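PDB 3W42: phosphoserine phosphatase RsbX, which dephosphorylates phosphoserine in the stressosome protein RsbS and thereby acts as a negative regulator of sigma-B in Bacillus subtilis. Local coordinates for residues I10-V14 with S172-S177. Sequence-based numbering, arbitrary orientation. Where two conformers were deposited one is given.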
ATOM      1  N   ILE A  10     -10.864   2.038 -12.169  1.00  5.50           N
ATOM      2  CA  ILE A  10      -9.763   2.609 -11.412  1.00  5.82           C
ATOM      3  C   ILE A  10      -8.611   2.946 -12.342  1.00  6.12           C
ATOM      4  O   ILE A  10      -8.390   2.283 -13.343  1.00  6.94           O
ATOM      5  CB  ILE A  10      -9.259   1.591 -10.320  1.00  6.17           C
ATOM      6  CG1 ILE A  10      -8.439   2.310  -9.202  1.00  6.07           C
ATOM      7  CG2 ILE A  10      -8.557   0.353 -10.937  1.00  7.79           C
ATOM      8  CD1 ILE A  10      -8.015   1.385  -8.108  1.00  7.49           C
ATOM      9  N   GLN A  11      -7.890   3.998 -11.967  0.54  5.10           N
ATOM     10  CA  GLN A  11      -6.562   4.254 -12.495  0.54  4.89           C
ATOM     11  C   GLN A  11      -5.566   4.234 -11.354  0.54  4.72           C
ATOM     12  O   GLN A  11      -5.877   4.760 -10.269  0.54  5.13           O
ATOM     13  CB  GLN A  11      -6.432   5.450 -13.403  0.54  6.43           C
ATOM     14  CG  GLN A  11      -6.626   6.735 -12.747  0.54  7.75           C
ATOM     15  CD  GLN A  11      -6.270   7.958 -13.528  0.54  8.70           C
ATOM     16  OE1 GLN A  11      -5.832   8.903 -12.745  0.54  7.63           O
ATOM     17  NE2 GLN A  11      -6.675   8.089 -14.832  0.54  9.63           N
ATOM     18  N   THR A  12      -4.425   3.612 -11.579  1.00  5.07           N
ATOM     19  CA  THR A  12      -3.440   3.447 -10.547  1.00  5.40           C
ATOM     20  C   THR A  12      -2.027   3.870 -11.022  1.00  5.29           C
ATOM     21  O   THR A  12      -1.729   3.868 -12.226  1.00  6.37           O
ATOM     22  CB  THR A  12      -3.361   2.022 -10.019  1.00  5.15           C
ATOM     23  OG1 THR A  12      -2.998   1.116 -11.083  1.00  6.83           O
ATOM     24  CG2 THR A  12      -4.684   1.543  -9.406  1.00  7.24           C
ATOM     25  N   LEU A  13      -1.205   4.180 -10.060  1.00  4.89           N
ATOM     26  CA  LEU A  13       0.200   4.504 -10.276  1.00  5.41           C
ATOM     27  C   LEU A  13       0.989   3.947  -9.115  1.00  4.84           C
ATOM     28  O   LEU A  13       0.620   4.209  -7.954  1.00  6.33           O
ATOM     29  CB  LEU A  13       0.362   6.002 -10.465  1.00  5.49           C
ATOM     30  CG  LEU A  13       1.809   6.506 -10.759  1.00  6.38           C
ATOM     31  CD1 LEU A  13       1.718   7.818 -11.520  1.00  8.73           C
ATOM     32  CD2 LEU A  13       2.612   6.660  -9.487  1.00  7.12           C
ATOM     33  N   VAL A  14       2.034   3.200  -9.411  1.00  5.27           N
ATOM     34  CA  VAL A  14       2.963   2.710  -8.403  1.00  5.77           C
ATOM     35  C   VAL A  14       4.298   3.428  -8.611  1.00  6.26           C
ATOM     36  O   VAL A  14       4.803   3.465  -9.766  1.00  7.42           O
ATOM     37  CB  VAL A  14       3.189   1.214  -8.479  1.00  7.92           C
ATOM     38  CG1 VAL A  14       4.193   0.771  -7.379  1.00 10.39           C
ATOM     39  CG2 VAL A  14       1.916   0.483  -8.488  1.00  9.54           C
ATOM     40  N   SER A 172      -5.843  13.371 -11.153  1.00  7.55           N
ATOM     41  CA  SER A 172      -5.470  12.089 -11.717  1.00  7.26           C
ATOM     42  C   SER A 172      -4.342  11.544 -10.843  1.00  6.58           C
ATOM     43  O   SER A 172      -3.664  12.308 -10.141  1.00  6.82           O
ATOM     44  CB  SER A 172      -4.993  12.298 -13.147  1.00  7.81           C
ATOM     45  OG  SER A 172      -3.773  12.994 -13.176  1.00  8.96           O
ATOM     46  N   VAL A 173      -4.031  10.269 -10.994  1.00  6.29           N
ATOM     47  CA  VAL A 173      -2.941   9.707 -10.250  1.00  5.82           C
ATOM     48  C   VAL A 173      -1.582  10.300 -10.718  1.00  6.46           C
ATOM     49  O   VAL A 173      -0.682  10.475  -9.919  1.00  6.63           O
ATOM     50  CB  VAL A 173      -2.921   8.198 -10.201  1.00  6.31           C
ATOM     51  CG1 VAL A 173      -4.152   7.675  -9.430  1.00  6.74           C
ATOM     52  CG2 VAL A 173      -2.845   7.524 -11.573  1.00  7.03           C
ATOM     53  N   GLU A 174      -1.433  10.593 -12.015  1.00  6.81           N
ATOM     54  CA  GLU A 174      -0.205  11.223 -12.475  1.00  8.21           C
ATOM     55  C   GLU A 174      -0.011  12.563 -11.800  1.00  7.81           C
ATOM     56  O   GLU A 174       1.087  12.937 -11.382  1.00  8.10           O
ATOM     57  CB  GLU A 174      -0.211  11.400 -13.997  1.00 10.39           C
ATOM     58  CG  GLU A 174       0.945  12.153 -14.571  1.00 16.39           C
ATOM     59  CD  GLU A 174       0.932  12.108 -16.091  1.00 23.55           C
ATOM     60  OE1 GLU A 174       0.814  10.999 -16.681  1.00 29.59           O
ATOM     61  OE2 GLU A 174       0.960  13.144 -16.739  1.00 32.23           O
ATOM     62  N   GLU A 175      -1.064  13.351 -11.760  1.00  7.56           N
ATOM     63  CA  GLU A 175      -1.015  14.663 -11.079  1.00  7.75           C
ATOM     64  C   GLU A 175      -0.693  14.540  -9.629  1.00  7.47           C
ATOM     65  O   GLU A 175       0.114  15.313  -9.094  1.00  8.11           O
ATOM     66  CB  GLU A 175      -2.251  15.516 -11.297  1.00  9.52           C
ATOM     67  CG  GLU A 175      -2.353  16.031 -12.714  1.00 12.87           C
ATOM     68  CD  GLU A 175      -3.632  16.542 -13.181  1.00 18.26           C
ATOM     69  OE1 GLU A 175      -4.512  15.636 -13.295  1.00 19.74           O
ATOM     70  OE2 GLU A 175      -3.705  17.597 -13.784  1.00 19.37           O
ATOM     71  N   ILE A 176      -1.285  13.592  -8.909  1.00  7.24           N
ATOM     72  CA  ILE A 176      -0.995  13.435  -7.502  1.00  6.01           C
ATOM     73  C   ILE A 176       0.476  13.012  -7.346  1.00  6.30           C
ATOM     74  O   ILE A 176       1.157  13.500  -6.444  1.00  6.51           O
ATOM     75  CB  ILE A 176      -1.947  12.399  -6.841  1.00  6.94           C
ATOM     76  CG1 ILE A 176      -3.431  12.875  -6.889  1.00  8.08           C
ATOM     77  CG2 ILE A 176      -1.557  12.242  -5.354  1.00  7.71           C
ATOM     78  CD1 ILE A 176      -4.464  11.798  -6.667  1.00  9.13           C
ATOM     79  N   SER A 177       0.931  12.091  -8.164  1.00  6.19           N
ATOM     80  CA  SER A 177       2.333  11.681  -8.075  1.00  6.51           C
ATOM     81  C   SER A 177       3.280  12.888  -8.272  1.00  6.33           C
ATOM     82  O   SER A 177       4.219  13.126  -7.517  1.00  7.13           O
ATOM     83  CB  SER A 177       2.608  10.595  -9.091  1.00  6.49           C
ATOM     84  OG  SER A 177       3.942  10.118  -8.951  1.00  8.77           O
TER
HETATM   85  O   HOH W   1      -2.971   9.690 -14.400  1.00 10.46           O
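Val-173, in the first turn of helix 173-179, lays CG2 against Leu-13 CB at 3.7 Å and over the backbone of strand 10-17, 3.8 Å from Thr-12 C. Gln-11 and Leu-13, alternate residues on one face of the strand, flank it. Leu-13 extends along the helix, placing CD1 4.0 Å from Glu-174 CA and CD2 3.7 Å from Ser-177 OG, a hydroxyl hydrogen-bonded to Tyr-193. Gln-11, in the conformer given, accepts a nearly straight hydrogen bond through OE1 from Val-173 N (2.9 Å), an amide with no backbone partner earlier in the helix. Water 1 accepts from Glu-174 N and donates weakly to the same OE1. Ser-172 is the N-cap: its OG accepts from Glu-175 N (3.1 Å) and donates to Glu-175 OE1 (2.7 Å). Thr-12 and Val-14 turn to the other face, toward Met-31 and Phe-29 of the second sheet. Such a helix, whose segment 173-177 runs at 31° to strand segment 10-14, belongs to an outer helical layer of the alpha-beta-beta-alpha sandwich of PPM-type phosphatases.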